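Galactose/N-acetylgalactosamine-binding lectin CEL-III (Cucumaria echinata, PDB 2Z48) binds galactose and N-acetylgalactosamine in a calcium-dependent manner and, after oligomerizing in erythrocyte membranes, lyses the cells. Local coordinates at residues 154-158 against 185-191; 163-168 against 179-183; 169-175 against 201-206. One frame throughout, in Å; residues are numbered along the deposited sequence.

All three contacts fall in the second of the two beta-trefoil domains of the carbohydrate-recognition region, and all converge on one calcium ion. The centres of contacts 1 and 2 are 11 Å apart, those of 1 and 3 10 Å, and those of 2 and 3 14 Å. Along the chain, contact 2 falls between the two segments of contact 1, whereas contact 3 alternates with both. Strand 157-160 leads to strand 166-169, joined by Leu158 O to Leu167 N at 2.9 Å. Asp168 from contact 2, Asp188 from contact 1, and Val169 and Gly171 from contact 3 together ligate the metal, so segments from all three contacts supply the protein ligands of one calcium-dependent sugar site.

Contact 1 (154-158 against 185-191); sequences FYGRL and DNLDQWF. With CA (calcium ion), chain K.
This contact of a ricin B-type beta-trefoil carries the family's QxW motif in a variant form, Gln189-Trp190-Phe191, with Phe191 in the tryptophan's place. Residues 154-158 are extended but turn a corner at Gly156 (phi/psi 132/-169); residues 185-191 are irregular apart from a 3-10 turn at 187-189. One antiparallel hydrogen-bonded pair fixes the register: Gly156 N to Phe191 O 3.0 Å and Phe191 N to Gly156 O 2.9 Å.

Trp190 (chi1 t, chi2 -81°) lays its indole under the corner. Gly156 CA stands 3.6 Å from the centroid of the Trp190 six-membered ring, 5° off the ring normal, a CH-pi contact, and Tyr155 CD1 reaches Trp190 CZ2 at 3.6 Å. The indole NE1 bonds Ser328 OG of helix 320-332.

Arg157, which gives up the largest area to the other segment (135 Å²), extends in m, t, t geometry. Its NH2 makes a weak hydrogen bond to Asn186 O (2.9 Å) and a long salt bridge to Asp185 OD1 (3.9 Å), of charges only, the oxygen lying well out of the guanidinium plane; a water lies 3.0 Å from Arg157 NH2 and 2.8 Å from Asp185 OD1. Asp188, whose CA-to-CB bond points away from 154-158, binds calcium through OD2 at 2.3 Å. Phe191 CD1 packs 4.2 Å from Leu158 CD1, and a second water links Leu158 N (2.8 Å) to Gln189 O (2.7 Å).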
loop_
_atom_site.group_PDB
_atom_site.type_symbol
_atom_site.label_atom_id
_atom_site.label_comp_id
_atom_site.label_asym_id
_atom_site.label_seq_id
_atom_site.Cartn_x
_atom_site.Cartn_y
_atom_site.Cartn_z
ATOM N N PHE A 154 12.925 6.001 4.909
ATOM C CA PHE A 154 12.880 6.943 6.012
ATOM C C PHE A 154 11.509 7.602 6.053
ATOM O O PHE A 154 10.747 7.521 5.093
ATOM C CB PHE A 154 13.930 8.059 5.858
ATOM C CG PHE A 154 15.346 7.553 5.844
ATOM C CD1 PHE A 154 15.973 7.249 4.632
ATOM C CD2 PHE A 154 16.029 7.328 7.040
ATOM C CE1 PHE A 154 17.294 6.743 4.618
ATOM C CE2 PHE A 154 17.348 6.819 7.029
ATOM C CZ PHE A 154 17.967 6.527 5.832
ATOM N N TYR A 155 11.238 8.257 7.177
ATOM C CA TYR A 155 9.975 8.930 7.378
ATOM C C TYR A 155 10.061 9.937 8.525
ATOM O O TYR A 155 10.978 9.877 9.367
ATOM C CB TYR A 155 8.868 7.902 7.661
ATOM C CG TYR A 155 9.200 6.952 8.796
ATOM C CD1 TYR A 155 9.008 7.326 10.125
ATOM C CD2 TYR A 155 9.710 5.686 8.534
ATOM C CE1 TYR A 155 9.310 6.449 11.177
ATOM C CE2 TYR A 155 10.026 4.797 9.576
ATOM C CZ TYR A 155 9.819 5.196 10.893
ATOM O OH TYR A 155 10.115 4.310 11.895
ATOM N N GLY A 156 9.092 10.843 8.559
ATOM C CA GLY A 156 8.991 11.802 9.668
ATOM C C GLY A 156 8.788 13.201 9.116
ATOM O O GLY A 156 8.537 13.387 7.925
ATOM N N ARG A 157 8.899 14.193 9.996
ATOM C CA ARG A 157 9.032 15.582 9.559
ATOM C C ARG A 157 10.488 15.792 9.133
ATOM O O ARG A 157 11.346 14.971 9.452
ATOM C CB ARG A 157 8.680 16.529 10.705
ATOM C CG ARG A 157 7.230 16.456 11.030
ATOM C CD ARG A 157 6.789 17.416 12.106
ATOM N NE ARG A 157 5.316 17.373 12.186
ATOM C CZ ARG A 157 4.600 16.355 12.660
ATOM N NH1 ARG A 157 5.178 15.262 13.137
ATOM N NH2 ARG A 157 3.273 16.426 12.633
ATOM N N LEU A 158 10.743 16.863 8.394
ATOM C CA LEU A 158 12.088 17.146 7.878
ATOM C C LEU A 158 12.552 18.478 8.456
ATOM O O LEU A 158 12.080 19.530 8.039
ATOM C CB LEU A 158 12.074 17.189 6.358
ATOM C CG LEU A 158 12.091 15.777 5.745
ATOM C CD1 LEU A 158 11.596 15.817 4.307
ATOM C CD2 LEU A 158 13.516 15.184 5.810
ATOM N N ASP A 185 2.178 19.918 14.679
ATOM C CA ASP A 185 1.637 18.574 14.881
ATOM C C ASP A 185 0.479 18.322 13.899
ATOM O O ASP A 185 -0.580 17.838 14.273
ATOM C CB ASP A 185 1.189 18.409 16.353
ATOM C CG ASP A 185 0.918 16.955 16.744
ATOM O OD1 ASP A 185 1.466 16.022 16.096
ATOM O OD2 ASP A 185 0.141 16.749 17.718
ATOM N N ASN A 186 0.698 18.689 12.642
ATOM C CA ASN A 186 -0.203 18.436 11.537
ATOM C C ASN A 186 0.457 17.422 10.627
ATOM O O ASN A 186 1.673 17.451 10.459
ATOM C CB ASN A 186 -0.372 19.698 10.693
ATOM C CG ASN A 186 -1.581 20.498 11.050
ATOM O OD1 ASN A 186 -1.549 21.729 10.994
ATOM N ND2 ASN A 186 -2.673 19.822 11.391
ATOM N N LEU A 187 -0.347 16.578 9.991
ATOM C CA LEU A 187 0.162 15.509 9.124
ATOM C C LEU A 187 0.733 15.997 7.803
ATOM O O LEU A 187 1.416 15.227 7.124
ATOM C CB LEU A 187 -0.941 14.494 8.803
ATOM C CG LEU A 187 -1.166 13.213 9.599
ATOM C CD1 LEU A 187 -0.483 13.203 10.958
ATOM C CD2 LEU A 187 -2.673 13.006 9.699
ATOM N N ASP A 188 0.456 17.251 7.427
ATOM C CA ASP A 188 0.962 17.776 6.176
ATOM C C ASP A 188 2.464 17.963 6.221
ATOM O O ASP A 188 3.070 18.165 5.171
ATOM C CB ASP A 188 0.275 19.091 5.758
ATOM C CG ASP A 188 0.634 20.258 6.649
ATOM O OD1 ASP A 188 0.756 20.090 7.874
ATOM O OD2 ASP A 188 0.771 21.374 6.111
ATOM N N GLN A 189 3.055 17.897 7.416
ATOM C CA GLN A 189 4.514 18.022 7.537
ATOM C C GLN A 189 5.228 16.664 7.574
ATOM O O GLN A 189 6.468 16.613 7.589
ATOM C CB GLN A 189 4.899 18.874 8.740
ATOM C CG GLN A 189 4.563 20.335 8.500
ATOM C CD GLN A 189 4.998 21.229 9.623
ATOM O OE1 GLN A 189 5.527 20.759 10.629
ATOM N NE2 GLN A 189 4.806 22.537 9.446
ATOM N N TRP A 190 4.451 15.581 7.572
ATOM C CA TRP A 190 5.024 14.220 7.642
ATOM C C TRP A 190 5.189 13.659 6.243
ATOM O O TRP A 190 4.252 13.687 5.445
ATOM C CB TRP A 190 4.098 13.309 8.449
ATOM C CG TRP A 190 4.674 11.948 8.814
ATOM C CD1 TRP A 190 4.739 10.824 8.017
ATOM C CD2 TRP A 190 5.247 11.570 10.078
ATOM N NE1 TRP A 190 5.312 9.783 8.709
ATOM C CE2 TRP A 190 5.633 10.207 9.972
ATOM C CE3 TRP A 190 5.491 12.255 11.285
ATOM C CZ2 TRP A 190 6.232 9.514 11.030
ATOM C CZ3 TRP A 190 6.078 11.563 12.335
ATOM C CH2 TRP A 190 6.449 10.204 12.199
ATOM N N PHE A 191 6.376 13.130 5.959
ATOM C CA PHE A 191 6.660 12.544 4.663
ATOM C C PHE A 191 7.227 11.138 4.849
ATOM O O PHE A 191 7.815 10.829 5.896
ATOM C CB PHE A 191 7.684 13.377 3.893
ATOM C CG PHE A 191 7.200 14.755 3.545
ATOM C CD1 PHE A 191 7.366 15.824 4.446
ATOM C CD2 PHE A 191 6.610 15.001 2.321
ATOM C CE1 PHE A 191 6.924 17.101 4.125
ATOM C CE2 PHE A 191 6.152 16.286 1.997
ATOM C CZ PHE A 191 6.326 17.332 2.907
HETATM CA CA CA K . 1.212 23.575 6.676
HETATM O O HOH W 1 0.948 14.763 13.638
HETATM O O HOH W 2 8.487 18.417 7.824
HETATM O O HOH W 3 1.419 22.383 8.847
#

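Contact 2 (163-168 against 179-183); sequences SDLCLD and LMYSC. With CA (calcium ion), chain K; NGA (2-acetamido-2-deoxy-beta-D-galactopyranose), chain E.
Ser163 opens the first segment with an ST turn, its OG (chi1 p) accepting from Leu165 N at 3.1 Å and also bonding Gly262 O. Asp164 has positive phi (63/9), and its carbonyl O is joined to Cys183 N through one water. At Leu165 the chain is extended; CB lies 3.8 Å from Met180 CE and 3.4 Å from Tyr181 O.

Cys166 begins the strand. It forms an antiparallel hydrogen-bonded pair with Tyr181 (Cys166 N to Tyr181 O 2.8 Å, Tyr181 N to Cys166 O 3.0 Å), and its SG (chi1 m) is joined to Cys183 SG at 2.0 Å, chi3 94°. This is a beta hairpin of the trefoil, stapled by the disulfide; the axes of 166-168 and 179-181 approach to 4.6 Å at 128°. Leu167 faces Met180 in a non-hydrogen-bonded pair (CA-CA 5.0 Å), with Leu167 CD2 4.1 Å from Met180 SD.

Asp168 pairs with Leu179 (Asp168 N to Leu179 O 2.8 Å, Leu179 N to Asp168 O 3.0 Å). On the face shared with Tyr181, its chi1 t carboxylate serves both ligands: OD2 binds calcium at 2.4 Å, and OD1 lies 2.5 Å from NGA O4. The sugar's C5 sits over the Tyr181 ring, 3.6 Å from Tyr181 CE1.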
loop_
_atom_site.group_PDB
_atom_site.type_symbol
_atom_site.label_atom_id
_atom_site.label_comp_id
_atom_site.label_asym_id
_atom_site.label_seq_id
_atom_site.Cartn_x
_atom_site.Cartn_y
_atom_site.Cartn_z
ATOM N N SER A 163 17.947 26.373 10.136
ATOM C CA SER A 163 16.888 27.161 10.806
ATOM C C SER A 163 16.093 26.415 11.868
ATOM O O SER A 163 15.361 27.051 12.666
ATOM C CB SER A 163 15.911 27.710 9.753
ATOM O OG SER A 163 15.150 26.647 9.193
ATOM N N ASP A 164 16.185 25.083 11.850
ATOM C CA ASP A 164 15.344 24.211 12.685
ATOM C C ASP A 164 13.845 24.306 12.369
ATOM O O ASP A 164 13.031 23.739 13.085
ATOM C CB ASP A 164 15.546 24.472 14.183
ATOM C CG ASP A 164 16.931 24.180 14.646
ATOM O OD1 ASP A 164 17.528 23.157 14.236
ATOM O OD2 ASP A 164 17.410 25.002 15.462
ATOM N N LEU A 165 13.485 25.002 11.298
ATOM C CA LEU A 165 12.104 24.952 10.827
ATOM C C LEU A 165 11.851 23.622 10.097
ATOM O O LEU A 165 12.795 22.930 9.713
ATOM C CB LEU A 165 11.819 26.117 9.893
ATOM C CG LEU A 165 11.975 27.542 10.429
ATOM C CD1 LEU A 165 11.660 28.528 9.339
ATOM C CD2 LEU A 165 11.039 27.773 11.601
ATOM N N CYS A 166 10.579 23.286 9.884
ATOM C CA CYS A 166 10.199 22.069 9.156
ATOM C C CYS A 166 9.788 22.315 7.695
ATOM O O CYS A 166 9.226 23.350 7.342
ATOM C CB CYS A 166 9.042 21.370 9.861
ATOM S SG CYS A 166 9.573 20.402 11.288
ATOM N N LEU A 167 10.087 21.342 6.841
ATOM C CA LEU A 167 9.591 21.330 5.480
ATOM C C LEU A 167 8.055 21.288 5.615
ATOM O O LEU A 167 7.507 20.408 6.270
ATOM C CB LEU A 167 10.093 20.067 4.785
ATOM C CG LEU A 167 10.580 20.013 3.321
ATOM C CD1 LEU A 167 9.969 18.875 2.474
ATOM C CD2 LEU A 167 10.764 21.349 2.598
ATOM N N ASP A 168 7.399 22.269 5.013
ATOM C CA ASP A 168 5.966 22.520 5.240
ATOM C C ASP A 168 5.243 22.595 3.905
ATOM O O ASP A 168 5.852 22.894 2.884
ATOM C CB ASP A 168 5.835 23.837 6.007
ATOM C CG ASP A 168 4.391 24.299 6.149
ATOM O OD1 ASP A 168 3.995 25.320 5.629
ATOM O OD2 ASP A 168 3.601 23.618 6.733
ATOM N N LEU A 179 7.332 25.056 1.493
ATOM C CA LEU A 179 8.102 26.171 2.049
ATOM C C LEU A 179 8.537 25.794 3.462
ATOM O O LEU A 179 8.157 24.724 3.964
ATOM C CB LEU A 179 7.237 27.451 2.087
ATOM C CG LEU A 179 6.045 27.534 3.061
ATOM C CD1 LEU A 179 5.602 28.980 3.249
ATOM C CD2 LEU A 179 4.865 26.682 2.566
ATOM N N MET A 180 9.372 26.624 4.082
ATOM C CA MET A 180 9.806 26.358 5.451
ATOM C C MET A 180 8.814 26.990 6.423
ATOM O O MET A 180 8.278 28.062 6.161
ATOM C CB MET A 180 11.225 26.873 5.701
ATOM C CG MET A 180 12.294 26.202 4.804
ATOM S SD MET A 180 12.236 24.404 4.891
ATOM C CE MET A 180 12.476 24.171 6.647
ATOM N N TYR A 181 8.544 26.298 7.523
ATOM C CA TYR A 181 7.634 26.854 8.542
ATOM C C TYR A 181 7.892 26.230 9.894
ATOM O O TYR A 181 8.535 25.184 10.007
ATOM C CB TYR A 181 6.192 26.598 8.133
ATOM C CG TYR A 181 5.186 27.606 8.639
ATOM C CD1 TYR A 181 5.048 28.842 8.011
ATOM C CD2 TYR A 181 4.362 27.304 9.721
ATOM C CE1 TYR A 181 4.117 29.770 8.466
ATOM C CE2 TYR A 181 3.435 28.217 10.184
ATOM C CZ TYR A 181 3.324 29.441 9.550
ATOM O OH TYR A 181 2.373 30.344 9.990
ATOM N N SER A 182 7.384 26.873 10.949
ATOM C CA SER A 182 7.458 26.251 12.273
ATOM C C SER A 182 6.948 24.823 12.197
ATOM O O SER A 182 5.948 24.552 11.538
ATOM C CB SER A 182 6.593 27.019 13.271
ATOM O OG SER A 182 6.965 28.383 13.280
ATOM N N CYS A 183 7.623 23.918 12.898
ATOM C CA CYS A 183 7.177 22.533 12.978
ATOM C C CYS A 183 5.863 22.469 13.725
ATOM O O CYS A 183 5.718 23.064 14.802
ATOM C CB CYS A 183 8.213 21.660 13.656
ATOM S SG CYS A 183 9.819 21.716 12.790
HETATM CA CA CA K . 1.212 23.575 6.676
HETATM C C1 NGA E . -0.914 28.205 7.147
HETATM C C2 NGA E . -0.739 26.792 7.708
HETATM C C3 NGA E . 0.679 26.546 8.223
HETATM C C4 NGA E . 1.694 26.962 7.149
HETATM C C5 NGA E . 1.359 28.337 6.578
HETATM C C6 NGA E . 2.337 28.716 5.468
HETATM C C7 NGA E . -2.794 26.013 8.805
HETATM C C8 NGA E . -3.503 25.863 10.118
HETATM N N2 NGA E . -1.590 26.574 8.879
HETATM O O1 NGA E . -2.218 28.294 6.595
HETATM O O3 NGA E . 0.831 25.153 8.578
HETATM O O4 NGA E . 1.626 26.038 6.067
HETATM O O5 NGA E . 0.032 28.397 6.067
HETATM O O6 NGA E . 2.057 30.059 5.044
HETATM O O7 NGA E . -3.314 25.676 7.759
HETATM O O HOH W 4 10.402 24.762 14.030
HETATM O O HOH W 3 1.419 22.383 8.847
#

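Contact 3 (169-175 against 201-206); sequences VEGSDGK and NAKSGM. Unlike the reference sequence in segment 169-175: Asp173 (reference Glu). Unlike the reference sequence in segment 201-206: Ser204 (reference Gln). With CA (calcium ion), chain K; NGA (2-acetamido-2-deoxy-beta-D-galactopyranose), chain E.
Two loops meet here, and their closest CA atoms, 4.8 Å apart, belong to Gly174 and Ser204. Asn201 (chi1 t) points toward 169-175 and shapes its own loop as an Asx motif: OD1 accepts from Ser204 N at 3.0 Å and, weakly, from Lys203 N, while ND2 bonds Asp188 O and lies 3.6 Å from Val169 CG2. Asn201 OD1 is also 3.5 Å from Gly174 CA; an added CB at Gly174 would fall 2.4 Å from that oxygen, a clash that, with positive phi (76/18), calls for glycine.

Residues 202-204 have helical angles, and Lys203 (chi1 t) sets its CG 3.5 Å from both Ser172 O and Asp173 O. Ser204 (chi1 p) gives the one hydrogen bond between the loops, OG to Gly174 O at 2.7 Å. After Gly205 (phi 70°), whose N bonds Asn201 O (2.8 Å), Met206 places SD 4.0 Å from Lys175 CG.

Facing it, 169-175 turns at Asp173, an Asx turn (OD1 to Lys175 N 3.1 Å), and lends calcium the carbonyls Val169 O (2.4 Å) and Gly171 O (2.3 Å). With NGA O3 and O4 also on the ion, this is the C-type lectin-like, calcium-mediated sugar site of a ricin-type beta-trefoil.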
loop_
_atom_site.group_PDB
_atom_site.type_symbol
_atom_site.label_atom_id
_atom_site.label_comp_id
_atom_site.label_asym_id
_atom_site.label_seq_id
_atom_site.Cartn_x
_atom_site.Cartn_y
_atom_site.Cartn_z
ATOM N N VAL A 169 3.940 22.284 3.917
ATOM C CA VAL A 169 3.099 22.498 2.772
ATOM C C VAL A 169 2.117 23.591 3.195
ATOM O O VAL A 169 1.569 23.529 4.293
ATOM C CB VAL A 169 2.323 21.225 2.386
ATOM C CG1 VAL A 169 1.553 21.463 1.055
ATOM C CG2 VAL A 169 3.275 20.008 2.273
ATOM N N GLU A 170 1.915 24.583 2.341
ATOM C CA GLU A 170 1.019 25.690 2.669
ATOM C C GLU A 170 -0.375 25.176 3.081
ATOM O O GLU A 170 -0.883 24.193 2.517
ATOM C CB GLU A 170 1.008 26.681 1.499
ATOM C CG GLU A 170 -0.310 27.170 1.058
ATOM C CD GLU A 170 -0.196 28.544 0.455
ATOM O OE1 GLU A 170 -0.860 29.478 0.985
ATOM O OE2 GLU A 170 0.585 28.702 -0.516
ATOM N N GLY A 171 -0.975 25.827 4.075
ATOM C CA GLY A 171 -2.241 25.329 4.637
ATOM C C GLY A 171 -2.061 24.055 5.436
ATOM O O GLY A 171 -1.020 23.854 6.082
ATOM N N SER A 172 -3.070 23.174 5.397
ATOM C CA SER A 172 -3.009 21.943 6.199
ATOM C C SER A 172 -3.506 20.692 5.469
ATOM O O SER A 172 -3.594 19.612 6.076
ATOM C CB SER A 172 -3.741 22.125 7.546
ATOM O OG SER A 172 -5.133 22.235 7.358
ATOM N N ASP A 173 -3.815 20.822 4.179
ATOM C CA ASP A 173 -4.382 19.703 3.411
ATOM C C ASP A 173 -3.312 18.882 2.668
ATOM O O ASP A 173 -3.620 17.876 2.004
ATOM C CB ASP A 173 -5.458 20.200 2.427
ATOM C CG ASP A 173 -4.923 21.210 1.401
ATOM O OD1 ASP A 173 -3.739 21.635 1.495
ATOM O OD2 ASP A 173 -5.707 21.580 0.484
ATOM N N GLY A 174 -2.059 19.313 2.785
ATOM C CA GLY A 174 -0.968 18.591 2.148
ATOM C C GLY A 174 -0.918 18.835 0.654
ATOM O O GLY A 174 -0.277 18.085 -0.079
ATOM N N LYS A 175 -1.578 19.894 0.190
ATOM C CA LYS A 175 -1.586 20.213 -1.230
ATOM C C LYS A 175 -1.005 21.602 -1.438
ATOM O O LYS A 175 -1.248 22.490 -0.642
ATOM C CB LYS A 175 -3.015 20.124 -1.782
ATOM C CG LYS A 175 -3.613 18.726 -1.649
ATOM C CD LYS A 175 -4.996 18.690 -2.294
ATOM C CE LYS A 175 -5.817 17.568 -1.699
ATOM N NZ LYS A 175 -7.180 17.509 -2.291
ATOM N N ASN A 201 3.620 12.710 0.784
ATOM C CA ASN A 201 3.077 13.487 1.903
ATOM C C ASN A 201 2.004 12.672 2.622
ATOM O O ASN A 201 1.140 12.109 1.959
ATOM C CB ASN A 201 2.451 14.776 1.367
ATOM C CG ASN A 201 1.948 15.679 2.467
ATOM O OD1 ASN A 201 0.758 15.620 2.843
ATOM N ND2 ASN A 201 2.833 16.550 2.973
ATOM N N ALA A 202 2.068 12.603 3.958
ATOM C CA ALA A 202 1.171 11.745 4.731
ATOM C C ALA A 202 -0.282 12.236 4.684
ATOM O O ALA A 202 -1.215 11.415 4.715
ATOM C CB ALA A 202 1.646 11.612 6.190
ATOM N N LYS A 203 -0.466 13.561 4.623
ATOM C CA LYS A 203 -1.807 14.149 4.647
ATOM C C LYS A 203 -2.523 13.927 3.310
ATOM O O LYS A 203 -3.641 13.423 3.293
ATOM C CB LYS A 203 -1.770 15.642 5.037
ATOM C CG LYS A 203 -3.156 16.330 5.101
ATOM C CD LYS A 203 -4.064 15.686 6.133
ATOM C CE LYS A 203 -5.317 16.525 6.370
ATOM N NZ LYS A 203 -6.213 15.768 7.297
ATOM N N SER A 204 -1.872 14.269 2.202
ATOM C CA SER A 204 -2.488 14.195 0.855
ATOM C C SER A 204 -2.225 12.892 0.060
ATOM O O SER A 204 -2.947 12.570 -0.903
ATOM C CB SER A 204 -2.042 15.390 0.017
ATOM O OG SER A 204 -0.629 15.375 -0.162
ATOM N N GLY A 205 -1.164 12.183 0.435
ATOM C CA GLY A 205 -0.699 11.019 -0.298
ATOM C C GLY A 205 -0.097 11.383 -1.642
ATOM O O GLY A 205 0.076 10.504 -2.488
ATOM N N MET A 206 0.261 12.658 -1.824
ATOM C CA MET A 206 0.847 13.128 -3.084
ATOM C C MET A 206 2.357 13.348 -2.931
ATOM O O MET A 206 2.905 13.193 -1.830
ATOM C CB MET A 206 0.127 14.386 -3.594
ATOM C CG MET A 206 -1.345 14.109 -3.971
ATOM S SD MET A 206 -2.396 15.585 -3.884
ATOM C CE MET A 206 -1.629 16.627 -5.087
HETATM CA CA CA K . 1.212 23.575 6.676
HETATM C C1 NGA E . -0.914 28.205 7.147
HETATM C C2 NGA E . -0.739 26.792 7.708
HETATM C C3 NGA E . 0.679 26.546 8.223
HETATM C C4 NGA E . 1.694 26.962 7.149
HETATM C C5 NGA E . 1.359 28.337 6.578
HETATM C C6 NGA E . 2.337 28.716 5.468
HETATM C C7 NGA E . -2.794 26.013 8.805
HETATM C C8 NGA E . -3.503 25.863 10.118
HETATM N N2 NGA E . -1.590 26.574 8.879
HETATM O O1 NGA E . -2.218 28.294 6.595
HETATM O O3 NGA E . 0.831 25.153 8.578
HETATM O O4 NGA E . 1.626 26.038 6.067
HETATM O O5 NGA E . 0.032 28.397 6.067
HETATM O O6 NGA E . 2.057 30.059 5.044
HETATM O O7 NGA E . -3.314 25.676 7.759
HETATM O O HOH W 3 1.419 22.383 8.847
#